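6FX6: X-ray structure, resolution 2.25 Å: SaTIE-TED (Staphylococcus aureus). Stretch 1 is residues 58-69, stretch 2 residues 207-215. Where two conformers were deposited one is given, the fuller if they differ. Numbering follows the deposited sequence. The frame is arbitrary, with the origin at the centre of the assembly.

Stretch 1 (58-69) AVHTGANLDTLF
Stretch 2 (207-215) GTPLVYTSG

What joins the two stretches most strongly? Strands 59-64 and 210-213 run antiparallel, their directions 147° apart, in extended backbone conformation. Two hydrogen-bonded pairs set the register. Ala63 N donates to Val211 O (2.9 Å) and Val211 N to Ala63 O (2.7 Å), both nearly straight; Thr61 N reaches Thr213 O at 3.0 Å, while the return bond, Thr213 N to Thr61 O, is longer at 3.3 Å. Leu65 N extends the ladder to Pro209 O (2.9 Å), an acceptor on a residue that has no amide hydrogen to give back.

What lies between these pairs? Gly62 faces Tyr212 and Asn64 faces Leu210, with CA-CA distances of 4.6 and 4.5 Å. Gly62 CA sits 3.5 Å from Tyr212 CE1; an ideal CB on Gly62 would come within 2.8 Å of that atom and clash, so glycine makes room for the ring (chi1 m, -77°; chi2 -84°).

How does His60 use its ring? Its rotamer (chi1 m, chi2 54°) lets ND1 donate to Ala58 O at 2.8 Å, within its own stretch, while Ser214 CB (chi1 t) lies over one ring face, 3.5 Å from the His60 ring centroid, in a CH-pi contact.

Where is the apolar packing? Val211 (chi1 p) is buried and covered most by stretch 1. After the strand, residues 65-68 adopt helical phi/psi, and Thr67 (chi1 p) bonds back through OG1 to Asn64 O at 3.0 Å. This turn brings Leu65 and Leu68, both t,p, to Val211: Leu65 CD1 to Val211 CB is 4.3 Å, and Leu68 CD2 to Val211 CG2 is 4.0 Å. Leu65 CD2 also meets Pro209 CB at 3.9 Å. Branched, compact valine thus offers carbon to both leucines, and the contact buries 699 Å² in all.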

# COMPACT_ATOMS: atom_id res chain seq x y z
N ALA A 58 -14.88 -7.20 -19.97
CA ALA A 58 -14.91 -6.06 -20.90
C ALA A 58 -13.59 -5.32 -20.86
O ALA A 58 -12.88 -5.31 -19.84
CB ALA A 58 -16.05 -5.12 -20.55
N VAL A 59 -13.28 -4.67 -21.98
CA VAL A 59 -12.08 -3.86 -22.13
C VAL A 59 -12.29 -2.53 -21.39
O VAL A 59 -13.24 -1.81 -21.68
CB VAL A 59 -11.77 -3.59 -23.62
CG1 VAL A 59 -10.56 -2.66 -23.78
CG2 VAL A 59 -11.54 -4.90 -24.36
N HIS A 60 -11.40 -2.23 -20.44
CA HIS A 60 -11.42 -0.97 -19.69
C HIS A 60 -10.27 -0.09 -20.16
O HIS A 60 -9.30 -0.58 -20.73
CB HIS A 60 -11.27 -1.23 -18.19
CG HIS A 60 -12.42 -1.97 -17.59
ND1 HIS A 60 -12.87 -3.18 -18.07
CD2 HIS A 60 -13.21 -1.68 -16.52
CE1 HIS A 60 -13.88 -3.60 -17.34
NE2 HIS A 60 -14.11 -2.71 -16.39
N THR A 61 -10.38 1.21 -19.90
CA THR A 61 -9.31 2.15 -20.21
C THR A 61 -8.67 2.60 -18.89
O THR A 61 -9.37 3.08 -17.99
CB THR A 61 -9.82 3.37 -21.01
OG1 THR A 61 -10.40 4.35 -20.14
CG2 THR A 61 -10.85 2.93 -22.06
N GLY A 62 -7.35 2.43 -18.80
CA GLY A 62 -6.59 2.82 -17.63
C GLY A 62 -6.21 4.29 -17.64
O GLY A 62 -5.63 4.77 -18.61
N ALA A 63 -6.57 5.00 -16.58
CA ALA A 63 -6.15 6.38 -16.36
C ALA A 63 -5.63 6.50 -14.93
O ALA A 63 -5.94 5.64 -14.11
CB ALA A 63 -7.31 7.33 -16.58
N ASN A 64 -4.88 7.55 -14.63
CA ASN A 64 -4.32 7.73 -13.29
C ASN A 64 -5.44 7.92 -12.25
O ASN A 64 -6.46 8.53 -12.54
CB ASN A 64 -3.36 8.93 -13.25
CG ASN A 64 -2.51 8.96 -11.99
OD1 ASN A 64 -2.56 9.90 -11.21
ND2 ASN A 64 -1.73 7.90 -11.78
N LEU A 65 -5.22 7.38 -11.05
CA LEU A 65 -6.22 7.42 -9.97
C LEU A 65 -6.76 8.82 -9.63
O LEU A 65 -7.92 8.95 -9.22
CB LEU A 65 -5.65 6.78 -8.70
CG LEU A 65 -6.59 6.60 -7.50
CD1 LEU A 65 -7.74 5.66 -7.85
CD2 LEU A 65 -5.82 6.08 -6.30
N ASP A 66 -5.94 9.85 -9.79
CA ASP A 66 -6.36 11.24 -9.52
C ASP A 66 -7.52 11.78 -10.38
O ASP A 66 -8.13 12.78 -9.99
CB ASP A 66 -5.16 12.21 -9.53
CG ASP A 66 -4.44 12.27 -10.88
OD1 ASP A 66 -4.94 11.71 -11.88
OD2 ASP A 66 -3.35 12.88 -10.92
N THR A 67 -7.81 11.14 -11.51
CA THR A 67 -8.99 11.51 -12.33
C THR A 67 -10.31 11.25 -11.59
O THR A 67 -11.30 11.95 -11.83
CB THR A 67 -9.03 10.77 -13.68
OG1 THR A 67 -9.14 9.36 -13.47
CG2 THR A 67 -7.79 11.08 -14.52
N LEU A 68 -10.32 10.25 -10.71
CA LEU A 68 -11.50 9.92 -9.91
C LEU A 68 -11.52 10.65 -8.56
O LEU A 68 -12.55 11.20 -8.17
CB LEU A 68 -11.58 8.41 -9.69
CG LEU A 68 -12.81 7.84 -8.96
CD1 LEU A 68 -14.11 8.25 -9.63
CD2 LEU A 68 -12.68 6.33 -8.90
N PHE A 69 -10.39 10.65 -7.85
CA PHE A 69 -10.28 11.25 -6.52
C PHE A 69 -9.25 12.38 -6.48
O PHE A 69 -8.06 12.14 -6.68
CB PHE A 69 -9.89 10.20 -5.48
CG PHE A 69 -10.86 9.05 -5.41
CD1 PHE A 69 -12.17 9.25 -4.99
CD2 PHE A 69 -10.46 7.76 -5.77
CE1 PHE A 69 -13.07 8.20 -4.93
CE2 PHE A 69 -11.36 6.70 -5.71
CZ PHE A 69 -12.66 6.92 -5.29
N GLY A 207 4.58 2.20 -7.56
CA GLY A 207 4.14 2.48 -8.92
C GLY A 207 3.07 3.55 -8.95
O GLY A 207 2.78 4.18 -7.93
N THR A 208 2.48 3.75 -10.12
CA THR A 208 1.43 4.74 -10.30
C THR A 208 0.06 4.04 -10.22
O THR A 208 -0.20 3.10 -10.98
CB THR A 208 1.61 5.58 -11.59
OG1 THR A 208 0.68 6.67 -11.58
CG2 THR A 208 1.41 4.75 -12.88
N PRO A 209 -0.81 4.47 -9.27
CA PRO A 209 -2.11 3.83 -9.18
C PRO A 209 -3.03 4.22 -10.32
O PRO A 209 -3.12 5.39 -10.67
CB PRO A 209 -2.66 4.32 -7.83
CG PRO A 209 -1.93 5.57 -7.52
CD PRO A 209 -0.62 5.53 -8.26
N LEU A 210 -3.70 3.22 -10.90
CA LEU A 210 -4.56 3.40 -12.05
C LEU A 210 -6.02 3.17 -11.67
O LEU A 210 -6.33 2.42 -10.75
CB LEU A 210 -4.16 2.42 -13.16
CG LEU A 210 -2.71 2.49 -13.66
CD1 LEU A 210 -2.47 1.50 -14.79
CD2 LEU A 210 -2.37 3.90 -14.13
N VAL A 211 -6.92 3.85 -12.38
CA VAL A 211 -8.35 3.59 -12.32
C VAL A 211 -8.74 3.09 -13.71
O VAL A 211 -8.25 3.60 -14.72
CB VAL A 211 -9.19 4.81 -11.86
CG1 VAL A 211 -8.95 6.05 -12.72
CG2 VAL A 211 -10.68 4.47 -11.84
N TYR A 212 -9.59 2.06 -13.73
CA TYR A 212 -10.04 1.43 -14.96
C TYR A 212 -11.54 1.60 -15.10
O TYR A 212 -12.29 1.32 -14.16
CB TYR A 212 -9.68 -0.05 -14.96
CG TYR A 212 -8.22 -0.30 -15.27
CD1 TYR A 212 -7.78 -0.35 -16.58
CD2 TYR A 212 -7.29 -0.46 -14.24
CE1 TYR A 212 -6.44 -0.56 -16.88
CE2 TYR A 212 -5.94 -0.68 -14.53
CZ TYR A 212 -5.52 -0.73 -15.85
OH TYR A 212 -4.20 -0.94 -16.14
N THR A 213 -11.97 2.06 -16.28
CA THR A 213 -13.35 2.46 -16.53
C THR A 213 -13.84 1.79 -17.81
O THR A 213 -13.14 1.79 -18.82
CB THR A 213 -13.43 3.99 -16.68
OG1 THR A 213 -12.97 4.61 -15.47
CG2 THR A 213 -14.86 4.46 -16.97
N SER A 214 -15.04 1.21 -17.74
CA SER A 214 -15.74 0.69 -18.91
C SER A 214 -17.19 1.18 -18.87
O SER A 214 -18.01 0.64 -18.12
CB SER A 214 -15.70 -0.84 -18.93
OG SER A 214 -16.45 -1.35 -20.02
N GLY A 215 -17.49 2.22 -19.66
CA GLY A 215 -18.85 2.76 -19.77
C GLY A 215 -19.34 3.38 -18.47
O GLY A 215 -18.65 4.21 -17.87